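Local coordinates for acetyltransferase, GNAT family (Colwellia psychrerythraea, PDB 3IWG), which probably transfers an acyl group, most likely acetyl from acetyl-coenzyme A, to an acceptor molecule, as GNAT-family enzymes do, at residues 104-107 and 108-111; 173-176 and 177-181; 213-216 and 217-220; 244-247 and 248-252; 255-259 and 260-264. All blocks are in the same frame, centred on the assembly; numbering follows the deposited sequence.

Contact 1. Residues 104-107 and 108-111; sequences TAEL and NYQA
Water carries much of the contact between Thr104 and Gln110, which meet where strand 99-103 gives way to helix 107-116. Gln110 NE2 donates to two waters: one, at 2.9 Å from NE2, donates in turn to Thr104 O, and the other, at 3.0 Å from NE2, donates to Leu107 O. The glutamine reaches this position on a stretched chain, with CG anti to the backbone N (chi1 178°). Its OE1 lies against the threonine, 3.3 Å from Thr104 CG2, in van der Waals contact; Thr104 OG1 turns elsewhere, to His266 ND1.

Backbone bonds open the helix. Glu106, at the N-cap, offers its carbonyl O to Gln110 N at 2.8 Å, and Leu107 O receives Ala111 N at 2.9 Å.

On the inner side, Glu106 and Tyr109 run side by side. The carboxylate OE1 sits at the ring edge, 3.6 Å from Tyr109 CD2, its plane turned 69° from the ring, while OE2 is hydrogen-bonded to Ser103 OG.

Leu107 O therefore serves both a helical N-H and a water, and the Gln110 amide joins the loop carbonyl of Thr104 to the first helical turn through solvent rather than by a direct bond.

Contact 2. Residues 173-176 and 177-181; sequences YGNL and IERKE
A Schellman motif closes helix 166-178, where the chain turns into strand 182-187 of the C-terminal GNAT region, and its residues also face the second subunit. Ordinary helical bonds run up to this end, among them Ile177 N to Tyr173 O at 2.9 Å and Arg179 N to Asn175 O at 3.0 Å. Lys180 then takes a positive phi (56°), which brings Glu181 N back to Leu176 O at 2.9 Å in an almost straight bond, 176° at the hydrogen; Lys180 N returns to Ile177 O.

Side chains follow the turn. Asn175 and Arg179 lie alongside each other, one helical turn apart, with Asn175 OD1 3.6 Å from Arg179 CD. Leu176 and Glu181 cross at about a right angle, and Leu176 CD1 rests 3.6 Å from Glu181 OE1. A bend at chi3 (63°) swings the guanidinium of Arg179 over to Glu181 in a salt bridge. NE donates to OE1 at 3.1 Å, with that oxygen in the guanidinium plane but NE standing above the carboxylate plane; the bonds to OE2 are weak.

Arg179 NH2 has a further salt bridge to Asp201, and Glu181 OE2 accepts from Leu199 N. Across the dimer interface Arg179 NH1 pairs with Glu178 of the second subunit, and Asn175 ND2 with Asn175 of that subunit. Three carboxylates thus probably balance the charge of Arg179 and fix the direction of its guanidinium, tying the helix end both to its own fold and to the partner chain.

Contact 3. Residues 213-216 and 217-220; sequences IVAQ and SNRG. With SO4 (sulfate ion), chain C.
Arg219 folds back from the loop after strand 207-214 to meet Gln216 and a sulfate ion. Its CB lies 3.6 Å from sulfate O1. CG packs against the side-chain amide of Gln216, 3.4 Å from Gln216 NE2, and CD approaches the backbone of the turn, 3.2 Å from Ala215 O, with Val214 CG1 also close by. Successive bends at chi2 (-50°) and chi3 (-55°) curl the chain so that NE donates to sulfate O1 at 3.1 Å. NH1 reaches sulfate O2 at 2.7 Å in a nearly straight bond, whereas NH2 donates to Gln216 OE1 at 3.1 Å. That oxygen is met on a lone pair and lies in the guanidinium plane, although the amide itself is turned 79° from it.

Within the turn, Asn218 N donates to Ala215 O at 2.9 Å, from above the carbonyl plane. Gly220 N and Ala224 N also donate to the sulfate at the start of helix 223-237, which by position matches the loop with which GNAT enzymes hold the pyrophosphate of acetyl-coenzyme A. The ion probably comes from the crystallisation liquor, but backbone N-H groups and an arginine gathered round it are consistent with a site suited to phosphate.

Contact 4. Residues 244-247 and 248-252; sequences CSTE and SNNVA
Glu247 O receives Asn250 N at 3.0 Å and also the side-chain NE2 of Gln254, so one carbonyl at the end of strand 241-247 has two donors. The Asn250 bond closes a type I beta turn from Glu247 to Asn250, and its N stands well above the carbonyl plane, 60° out of it.

A second link joins the same two residues through their side chains. Asn250 ND2 donates to Glu247 OE1 at 3.3 Å in a nearly straight bond (172°). The hydrogen bond arrives almost along the C-O axis of the carboxylate and in the plane of the amide, and the two flat groups are close to coplanar. The bend of Glu247 at chi2 (76°) brings its carboxylate alongside the turn, to the Asn250 amide. Thr246 OG1 flanks the pair, 3.5 Å from Asn250 CB, with its side chain crossing that of the asparagine at about a right angle.

The turn carries the chain from the strand into helix 251-259, and Asn250 is the N-cap. Its amide is divided between the two elements: ND2 faces back to the strand end, while OD1 caps the helix by accepting from Ala253 N.

Asn249 makes a lesser contact, its OD1 3.8 Å from Glu247 CB. Ser248 faces strand 117-129, where its OG bonds to Val122 O and its backbone pairs with Asn123.

Contact 5. Residues 255-259 and 260-264; sequences KAIAH and AGFTS
The last turn of helix 251-259 and the start of strand 262-273 form a tight helix-to-strand junction in the C-terminal GNAT region, with Ala260 the first residue to leave helical geometry. Gly261, at a positive phi (86°), reverses the chain so that Phe262 comes back beside Ile257.

The apolar meeting is between these two side chains, which cross at a slant. Ile257 CG2, anti to the backbone N, is pressed against the root of the phenylalanine, 3.4 Å from Phe262 CB. The ring leads onward from there: Ala260 CB lies at its edge, and beyond the junction it meets His129 edge-to-face and packs on Cys244. Ile257 reaches Cys244 as well, so both side chains enter the layer between helix and strands.

Backbone hydrogen bonds hold the turn. Ala260 N donates to Ala256 O at 2.8 Å and Gly261 N to Ala258 O at 3.2 Å, the latter from well above the carbonyl plane. Ile257 O accepts two weak bonds, one at 3.1 Å from Ala260 N, which is shared with Ala256 O, and one from Phe262 N at 3.3 Å. A CA-H...O contact, from Ala258 CA to Phe262 O at 3.5 Å, adds to the close approach of the strand to the helix.

No side-chain hydrogen bond joins the two segments. The junction rests on main-chain bonds, two of the four weak, and on the buried Ile257-Phe262 pair, whose apolar surfaces also pack on the neighbouring strands.

Contacts 4 and 5 sit at the two ends of helix 251-259 and meet through Ile257, whose CD1 packs against Cys244 and Thr246; side-chain capping marks the start, main-chain bonds with apolar packing the finish. Contact 4 is a surface turn, whereas contact 5 sends Ile257 and Phe262 into the interior. Contact 3 begins at the end of strand 207-214, the neighbour of 241-247, and its Arg219 touches Ala252 of contact 4; it differs in gripping an anion. Contact 2 reaches contact 3 through Tyr173 and Ile213, and is distinguished by charge pairing across the dimer. Contact 1, with its water bridges, belongs to the N-terminal GNAT region and touches none of the others, though its nearest atoms come within about 7 Å of contact 5.

Contact 1. Residues 104-107 and 108-111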
loop_
_atom_site.group_PDB
_atom_site.type_symbol
_atom_site.label_atom_id
_atom_site.label_comp_id
_atom_site.label_asym_id
_atom_site.label_seq_id
_atom_site.Cartn_x
_atom_site.Cartn_y
_atom_site.Cartn_z
ATOM N N THR A 104 -4.220 25.993 11.786
ATOM C CA THR A 104 -3.714 27.227 12.308
ATOM C C THR A 104 -2.296 27.575 11.889
ATOM O O THR A 104 -1.805 28.646 12.276
ATOM C CB THR A 104 -3.790 27.176 13.829
ATOM O OG1 THR A 104 -2.933 26.135 14.310
ATOM C CG2 THR A 104 -5.254 26.904 14.251
ATOM N N ALA A 105 -1.643 26.701 11.096
ATOM C CA ALA A 105 -0.290 26.946 10.618
ATOM C C ALA A 105 -0.312 27.372 9.174
ATOM O O ALA A 105 0.772 27.660 8.596
ATOM C CB ALA A 105 0.583 25.669 10.757
ATOM N N GLU A 106 -1.504 27.385 8.552
ATOM C CA GLU A 106 -1.593 27.927 7.177
ATOM C C GLU A 106 -2.358 29.263 7.188
ATOM O O GLU A 106 -3.588 29.321 7.060
ATOM C CB GLU A 106 -2.202 26.905 6.203
ATOM C CG GLU A 106 -1.585 25.471 6.275
ATOM C CD GLU A 106 -2.639 24.363 6.179
ATOM O OE1 GLU A 106 -3.074 24.061 5.051
ATOM O OE2 GLU A 106 -3.020 23.795 7.242
ATOM N N LEU A 107 -1.601 30.348 7.349
ATOM C CA LEU A 107 -2.179 31.604 7.845
ATOM C C LEU A 107 -3.071 32.198 6.796
ATOM O O LEU A 107 -4.212 32.535 7.073
ATOM C CB LEU A 107 -1.069 32.574 8.267
ATOM C CG LEU A 107 -0.238 32.211 9.517
ATOM C CD1 LEU A 107 0.934 33.204 9.759
ATOM C CD2 LEU A 107 -1.111 32.074 10.750
ATOM N N ASN A 108 -2.569 32.288 5.571
ATOM C CA ASN A 108 -3.346 32.882 4.492
ATOM C C ASN A 108 -4.605 32.114 4.168
ATOM O O ASN A 108 -5.649 32.681 3.955
ATOM C CB ASN A 108 -2.497 33.064 3.249
ATOM C CG ASN A 108 -1.635 34.322 3.305
ATOM O OD1 ASN A 108 -0.413 34.262 3.173
ATOM N ND2 ASN A 108 -2.274 35.466 3.456
ATOM N N TYR A 109 -4.517 30.802 4.151
ATOM C CA TYR A 109 -5.664 29.977 3.761
ATOM C C TYR A 109 -6.652 30.047 4.896
ATOM O O TYR A 109 -7.858 30.219 4.691
ATOM C CB TYR A 109 -5.129 28.560 3.437
ATOM C CG TYR A 109 -6.096 27.404 3.286
ATOM C CD1 TYR A 109 -7.397 27.586 2.881
ATOM C CD2 TYR A 109 -5.664 26.100 3.519
ATOM C CE1 TYR A 109 -8.256 26.508 2.713
ATOM C CE2 TYR A 109 -6.522 25.029 3.372
ATOM C CZ TYR A 109 -7.815 25.232 2.970
ATOM O OH TYR A 109 -8.694 24.159 2.870
ATOM N N GLN A 110 -6.146 29.969 6.113
ATOM C CA GLN A 110 -7.019 30.066 7.313
ATOM C C GLN A 110 -7.797 31.384 7.348
ATOM O O GLN A 110 -9.009 31.405 7.645
ATOM C CB GLN A 110 -6.197 29.929 8.606
ATOM C CG GLN A 110 -7.007 30.074 9.871
ATOM C CD GLN A 110 -6.176 29.989 11.162
ATOM O OE1 GLN A 110 -6.392 29.083 11.976
ATOM N NE2 GLN A 110 -5.224 30.905 11.341
ATOM N N ALA A 111 -7.102 32.478 7.044
ATOM C CA ALA A 111 -7.732 33.773 7.118
ATOM C C ALA A 111 -8.974 33.755 6.290
ATOM O O ALA A 111 -10.035 34.227 6.724
ATOM C CB ALA A 111 -6.791 34.881 6.631
HETATM O O HOH W 1 -3.243 30.759 13.394
HETATM O O HOH W 2 -5.146 33.272 9.566
#

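Contact 2. Residues 173-176 and 177-181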
loop_
_atom_site.group_PDB
_atom_site.type_symbol
_atom_site.label_atom_id
_atom_site.label_comp_id
_atom_site.label_asym_id
_atom_site.label_seq_id
_atom_site.Cartn_x
_atom_site.Cartn_y
_atom_site.Cartn_z
ATOM N N TYR A 173 1.088 -1.004 5.523
ATOM C CA TYR A 173 2.094 -1.601 6.361
ATOM C C TYR A 173 3.209 -2.252 5.567
ATOM O O TYR A 173 4.339 -2.157 5.951
ATOM C CB TYR A 173 1.459 -2.569 7.349
ATOM C CG TYR A 173 0.826 -1.973 8.579
ATOM C CD1 TYR A 173 1.250 -0.757 9.127
ATOM C CD2 TYR A 173 -0.129 -2.703 9.288
ATOM C CE1 TYR A 173 0.671 -0.265 10.318
ATOM C CE2 TYR A 173 -0.699 -2.226 10.492
ATOM C CZ TYR A 173 -0.288 -1.025 10.995
ATOM O OH TYR A 173 -0.860 -0.622 12.169
ATOM N N GLY A 174 2.919 -2.837 4.411
ATOM C CA GLY A 174 4.001 -3.404 3.577
ATOM C C GLY A 174 5.003 -2.336 3.187
ATOM O O GLY A 174 6.229 -2.487 3.249
ATOM N N ASN A 175 4.461 -1.214 2.784
ATOM C CA ASN A 175 5.271 -0.094 2.449
ATOM C C ASN A 175 6.024 0.454 3.666
ATOM O O ASN A 175 7.197 0.779 3.557
ATOM C CB ASN A 175 4.385 0.956 1.830
ATOM C CG ASN A 175 5.172 2.121 1.288
ATOM O OD1 ASN A 175 4.998 3.214 1.751
ATOM N ND2 ASN A 175 6.020 1.876 0.284
ATOM N N LEU A 176 5.402 0.545 4.842
ATOM C CA LEU A 176 6.161 1.052 6.000
ATOM C C LEU A 176 7.330 0.119 6.367
ATOM O O LEU A 176 8.415 0.567 6.728
ATOM C CB LEU A 176 5.254 1.264 7.185
ATOM C CG LEU A 176 4.631 2.629 7.555
ATOM C CD1 LEU A 176 4.394 3.630 6.440
ATOM C CD2 LEU A 176 3.367 2.392 8.348
ATOM N N ILE A 177 7.107 -1.183 6.241
ATOM C CA ILE A 177 8.104 -2.174 6.561
ATOM C C ILE A 177 9.327 -1.953 5.672
ATOM O O ILE A 177 10.463 -1.921 6.175
ATOM C CB ILE A 177 7.531 -3.568 6.363
ATOM C CG1 ILE A 177 6.630 -3.947 7.548
ATOM C CG2 ILE A 177 8.674 -4.590 6.142
ATOM C CD1 ILE A 177 6.064 -5.291 7.470
ATOM N N GLU A 178 9.096 -1.737 4.371
ATOM C CA GLU A 178 10.184 -1.488 3.419
ATOM C C GLU A 178 10.896 -0.214 3.725
ATOM O O GLU A 178 12.120 -0.119 3.526
ATOM C CB GLU A 178 9.662 -1.382 1.989
ATOM C CG GLU A 178 9.061 -2.727 1.479
ATOM C CD GLU A 178 8.759 -2.679 -0.024
ATOM O OE1 GLU A 178 9.648 -2.225 -0.780
ATOM O OE2 GLU A 178 7.654 -3.113 -0.424
ATOM N N ARG A 179 10.154 0.766 4.236
ATOM C CA ARG A 179 10.781 2.042 4.598
ATOM C C ARG A 179 11.427 1.955 5.997
ATOM O O ARG A 179 12.028 2.904 6.422
ATOM C CB ARG A 179 9.762 3.190 4.583
ATOM C CG ARG A 179 9.162 3.534 3.225
ATOM C CD ARG A 179 7.969 4.567 3.326
ATOM N NE ARG A 179 8.370 5.884 3.863
ATOM C CZ ARG A 179 9.021 6.825 3.161
ATOM N NH1 ARG A 179 9.333 6.641 1.880
ATOM N NH2 ARG A 179 9.368 7.971 3.731
ATOM N N LYS A 180 11.304 0.811 6.676
ATOM C CA LYS A 180 11.752 0.665 8.077
ATOM C C LYS A 180 11.129 1.689 9.070
ATOM O O LYS A 180 11.791 2.228 9.960
ATOM C CB LYS A 180 13.289 0.681 8.106
ATOM C CG LYS A 180 13.923 -0.216 7.002
ATOM C CD LYS A 180 15.376 -0.557 7.314
ATOM C CE LYS A 180 16.111 -1.281 6.137
ATOM N NZ LYS A 180 17.443 -0.616 5.844
ATOM N N GLU A 181 9.838 1.939 8.912
ATOM C CA GLU A 181 9.154 2.912 9.755
ATOM C C GLU A 181 8.237 2.295 10.782
ATOM O O GLU A 181 7.615 3.012 11.586
ATOM C CB GLU A 181 8.409 3.926 8.890
ATOM C CG GLU A 181 9.346 4.802 8.093
ATOM C CD GLU A 181 8.634 5.695 7.090
ATOM O OE1 GLU A 181 7.453 5.443 6.802
ATOM O OE2 GLU A 181 9.266 6.643 6.570
#

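Contact 3. Residues 213-216 and 217-220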
loop_
_atom_site.group_PDB
_atom_site.type_symbol
_atom_site.label_atom_id
_atom_site.label_comp_id
_atom_site.label_asym_id
_atom_site.label_seq_id
_atom_site.Cartn_x
_atom_site.Cartn_y
_atom_site.Cartn_z
ATOM N N ILE A 213 -0.682 2.469 17.876
ATOM C CA ILE A 213 -1.875 1.762 18.268
ATOM C C ILE A 213 -1.558 0.874 19.456
ATOM O O ILE A 213 -0.659 0.036 19.394
ATOM C CB ILE A 213 -2.384 0.811 17.124
ATOM C CG1 ILE A 213 -2.622 1.548 15.800
ATOM C CG2 ILE A 213 -3.631 0.107 17.590
ATOM C CD1 ILE A 213 -2.894 0.522 14.528
ATOM N N VAL A 214 -2.314 1.046 20.525
ATOM C CA VAL A 214 -2.156 0.215 21.715
ATOM C C VAL A 214 -3.207 -0.826 21.665
ATOM O O VAL A 214 -4.331 -0.505 21.316
ATOM C CB VAL A 214 -2.348 1.018 23.026
ATOM C CG1 VAL A 214 -2.344 0.075 24.245
ATOM C CG2 VAL A 214 -1.309 2.053 23.136
ATOM N N ALA A 215 -2.861 -2.055 22.000
ATOM C CA ALA A 215 -3.872 -3.123 22.019
ATOM C C ALA A 215 -5.018 -2.701 22.929
ATOM O O ALA A 215 -4.809 -2.209 24.047
ATOM C CB ALA A 215 -3.306 -4.438 22.504
ATOM N N GLN A 216 -6.227 -2.883 22.425
ATOM C CA GLN A 216 -7.436 -2.524 23.172
ATOM C C GLN A 216 -7.549 -3.332 24.461
ATOM O O GLN A 216 -8.249 -2.934 25.361
ATOM C CB GLN A 216 -8.687 -2.727 22.305
ATOM C CG GLN A 216 -9.951 -1.988 22.750
ATOM C CD GLN A 216 -9.695 -0.519 23.285
ATOM O OE1 GLN A 216 -8.970 0.285 22.657
ATOM N NE2 GLN A 216 -10.293 -0.201 24.471
ATOM N N SER A 217 -6.842 -4.450 24.536
ATOM C CA SER A 217 -6.767 -5.262 25.769
ATOM C C SER A 217 -5.804 -4.723 26.853
ATOM O O SER A 217 -5.679 -5.319 27.914
ATOM C CB SER A 217 -6.350 -6.686 25.418
ATOM O OG SER A 217 -5.137 -6.652 24.725
ATOM N N ASN A 218 -5.118 -3.628 26.566
ATOM C CA ASN A 218 -4.051 -3.113 27.416
ATOM C C ASN A 218 -4.088 -1.582 27.490
ATOM O O ASN A 218 -3.067 -0.942 27.604
ATOM C CB ASN A 218 -2.685 -3.602 26.894
ATOM C CG ASN A 218 -2.486 -5.093 27.105
ATOM O OD1 ASN A 218 -1.893 -5.531 28.110
ATOM N ND2 ASN A 218 -3.001 -5.882 26.187
ATOM N N ARG A 219 -5.282 -1.011 27.432
ATOM C CA ARG A 219 -5.437 0.413 27.653
ATOM C C ARG A 219 -5.258 0.725 29.129
ATOM O O ARG A 219 -5.571 -0.095 30.004
ATOM C CB ARG A 219 -6.808 0.920 27.151
ATOM C CG ARG A 219 -7.148 0.451 25.677
ATOM C CD ARG A 219 -6.023 0.729 24.676
ATOM N NE ARG A 219 -5.636 2.135 24.669
ATOM C CZ ARG A 219 -6.226 3.102 23.972
ATOM N NH1 ARG A 219 -5.754 4.349 24.051
ATOM N NH2 ARG A 219 -7.244 2.839 23.150
ATOM N N GLY A 220 -4.788 1.930 29.395
ATOM C CA GLY A 220 -4.697 2.426 30.768
ATOM C C GLY A 220 -3.522 1.845 31.554
ATOM O O GLY A 220 -3.530 1.875 32.776
HETATM S S SO4 C . -3.010 4.207 26.589
HETATM O O1 SO4 C . -4.008 3.248 27.074
HETATM O O2 SO4 C . -3.441 4.859 25.344
HETATM O O3 SO4 C . -1.786 3.466 26.435
HETATM O O4 SO4 C . -2.796 5.345 27.518
#

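Contact 4. Residues 244-247 and 248-252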
loop_
_atom_site.group_PDB
_atom_site.type_symbol
_atom_site.label_atom_id
_atom_site.label_comp_id
_atom_site.label_asym_id
_atom_site.label_seq_id
_atom_site.Cartn_x
_atom_site.Cartn_y
_atom_site.Cartn_z
ATOM N N CYS A 244 3.432 14.860 15.936
ATOM C CA CYS A 244 2.348 13.945 15.729
ATOM C C CYS A 244 1.035 14.664 15.768
ATOM O O CYS A 244 0.984 15.836 16.132
ATOM C CB CYS A 244 2.377 12.787 16.753
ATOM S SG CYS A 244 2.178 13.267 18.393
ATOM N N SER A 245 -0.030 13.955 15.387
ATOM C CA SER A 245 -1.377 14.505 15.528
ATOM C C SER A 245 -2.375 13.494 16.020
ATOM O O SER A 245 -2.131 12.327 15.965
ATOM C CB SER A 245 -1.867 15.080 14.222
ATOM O OG SER A 245 -1.977 14.063 13.274
ATOM N N THR A 246 -3.493 13.960 16.550
ATOM C CA THR A 246 -4.584 13.069 16.865
ATOM C C THR A 246 -5.895 13.808 16.782
ATOM O O THR A 246 -5.899 15.016 16.715
ATOM C CB THR A 246 -4.398 12.446 18.240
ATOM O OG1 THR A 246 -5.347 11.392 18.378
ATOM C CG2 THR A 246 -4.571 13.470 19.364
ATOM N N GLU A 247 -6.992 13.069 16.812
ATOM C CA GLU A 247 -8.323 13.639 16.684
ATOM C C GLU A 247 -8.715 14.367 17.969
ATOM O O GLU A 247 -8.279 13.987 19.070
ATOM C CB GLU A 247 -9.384 12.573 16.381
ATOM C CG GLU A 247 -9.164 11.714 15.145
ATOM C CD GLU A 247 -8.074 10.589 15.327
ATOM O OE1 GLU A 247 -7.705 10.188 16.472
ATOM O OE2 GLU A 247 -7.548 10.146 14.286
ATOM N N SER A 248 -9.572 15.377 17.835
ATOM C CA SER A 248 -9.980 16.156 19.010
ATOM C C SER A 248 -10.749 15.333 20.010
ATOM O O SER A 248 -10.684 15.631 21.186
ATOM C CB SER A 248 -10.751 17.440 18.656
ATOM O OG SER A 248 -11.598 17.255 17.551
ATOM N N ASN A 249 -11.459 14.284 19.580
ATOM C CA ASN A 249 -12.173 13.471 20.587
ATOM C C ASN A 249 -11.281 12.362 21.253
ATOM O O ASN A 249 -11.717 11.651 22.169
ATOM C CB ASN A 249 -13.488 12.910 20.006
ATOM C CG ASN A 249 -13.279 11.706 19.055
ATOM O OD1 ASN A 249 -12.153 11.354 18.654
ATOM N ND2 ASN A 249 -14.392 11.067 18.693
ATOM N N ASN A 250 -10.021 12.250 20.817
ATOM C CA ASN A 250 -9.166 11.159 21.282
ATOM C C ASN A 250 -8.410 11.602 22.551
ATOM O O ASN A 250 -7.246 11.942 22.541
ATOM C CB ASN A 250 -8.251 10.709 20.157
ATOM C CG ASN A 250 -7.602 9.378 20.425
ATOM O OD1 ASN A 250 -7.399 8.969 21.548
ATOM N ND2 ASN A 250 -7.238 8.717 19.376
ATOM N N VAL A 251 -9.138 11.584 23.648
ATOM C CA VAL A 251 -8.627 11.998 24.919
ATOM C C VAL A 251 -7.451 11.163 25.430
ATOM O O VAL A 251 -6.502 11.733 25.989
ATOM C CB VAL A 251 -9.742 12.000 25.964
ATOM C CG1 VAL A 251 -9.153 12.261 27.385
ATOM C CG2 VAL A 251 -10.786 13.069 25.568
ATOM N N ALA A 252 -7.504 9.840 25.262
ATOM C CA ALA A 252 -6.396 9.002 25.705
ATOM C C ALA A 252 -5.103 9.357 24.932
ATOM O O ALA A 252 -4.016 9.486 25.526
ATOM C CB ALA A 252 -6.730 7.548 25.569
#

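Contact 5. Residues 255-259 and 260-264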
loop_
_atom_site.group_PDB
_atom_site.type_symbol
_atom_site.label_atom_id
_atom_site.label_comp_id
_atom_site.label_asym_id
_atom_site.label_seq_id
_atom_site.Cartn_x
_atom_site.Cartn_y
_atom_site.Cartn_z
ATOM N N LYS A 255 -3.679 12.730 26.071
ATOM C CA LYS A 255 -3.060 12.564 27.368
ATOM C C LYS A 255 -1.666 11.924 27.157
ATOM O O LYS A 255 -0.705 12.461 27.647
ATOM C CB LYS A 255 -4.000 11.729 28.287
ATOM C CG LYS A 255 -3.625 11.607 29.752
ATOM C CD LYS A 255 -4.412 10.417 30.461
ATOM C CE LYS A 255 -4.735 10.681 31.957
ATOM N NZ LYS A 255 -3.625 10.464 32.985
ATOM N N ALA A 256 -1.546 10.829 26.398
ATOM C CA ALA A 256 -0.235 10.150 26.241
ATOM C C ALA A 256 0.770 11.060 25.496
ATOM O O ALA A 256 1.966 11.125 25.804
ATOM C CB ALA A 256 -0.395 8.834 25.458
ATOM N N ILE A 257 0.257 11.778 24.517
ATOM C CA ILE A 257 1.115 12.629 23.721
ATOM C C ILE A 257 1.707 13.703 24.606
ATOM O O ILE A 257 2.899 13.943 24.554
ATOM C CB ILE A 257 0.390 13.202 22.551
ATOM C CG1 ILE A 257 0.103 12.076 21.559
ATOM C CG2 ILE A 257 1.205 14.270 21.879
ATOM C CD1 ILE A 257 -0.821 12.459 20.426
ATOM N N ALA A 258 0.894 14.278 25.485
ATOM C CA ALA A 258 1.363 15.416 26.265
ATOM C C ALA A 258 2.269 14.872 27.374
ATOM O O ALA A 258 3.224 15.526 27.755
ATOM C CB ALA A 258 0.216 16.191 26.815
ATOM N N HIS A 259 2.000 13.654 27.858
ATOM C CA HIS A 259 2.902 13.037 28.829
ATOM C C HIS A 259 4.243 12.666 28.203
ATOM O O HIS A 259 5.250 12.619 28.891
ATOM C CB HIS A 259 2.312 11.766 29.430
ATOM C CG HIS A 259 1.133 11.993 30.323
ATOM N ND1 HIS A 259 0.918 13.187 30.990
ATOM C CD2 HIS A 259 0.140 11.152 30.710
ATOM C CE1 HIS A 259 -0.179 13.081 31.721
ATOM N NE2 HIS A 259 -0.670 11.860 31.565
ATOM N N ALA A 260 4.259 12.392 26.901
ATOM C CA ALA A 260 5.499 12.022 26.232
ATOM C C ALA A 260 6.343 13.269 25.908
ATOM O O ALA A 260 7.297 13.172 25.151
ATOM C CB ALA A 260 5.201 11.206 24.955
ATOM N N GLY A 261 5.980 14.437 26.467
ATOM C CA GLY A 261 6.755 15.679 26.292
ATOM C C GLY A 261 6.424 16.496 25.038
ATOM O O GLY A 261 7.223 17.352 24.593
ATOM N N PHE A 262 5.246 16.278 24.480
ATOM C CA PHE A 262 4.817 17.055 23.309
ATOM C C PHE A 262 3.887 18.189 23.699
ATOM O O PHE A 262 3.073 18.015 24.584
ATOM C CB PHE A 262 4.043 16.165 22.335
ATOM C CG PHE A 262 4.892 15.193 21.570
ATOM C CD1 PHE A 262 5.340 14.032 22.154
ATOM C CD2 PHE A 262 5.197 15.427 20.244
ATOM C CE1 PHE A 262 6.107 13.107 21.420
ATOM C CE2 PHE A 262 5.934 14.536 19.511
ATOM C CZ PHE A 262 6.408 13.369 20.104
ATOM N N THR A 263 3.950 19.309 22.981
ATOM C CA THR A 263 2.981 20.391 23.134
ATOM C C THR A 263 2.298 20.713 21.821
ATOM O O THR A 263 2.777 20.331 20.780
ATOM C CB THR A 263 3.613 21.674 23.626
ATOM O OG1 THR A 263 4.624 22.083 22.689
ATOM C CG2 THR A 263 4.231 21.476 25.032
ATOM N N SER A 264 1.180 21.438 21.920
ATOM C CA SER A 264 0.314 21.746 20.829
ATOM C C SER A 264 -0.171 23.176 20.778
ATOM O O SER A 264 -1.062 23.562 21.522
ATOM C CB SER A 264 -0.930 20.896 20.909
ATOM O OG SER A 264 -1.700 21.185 19.764
#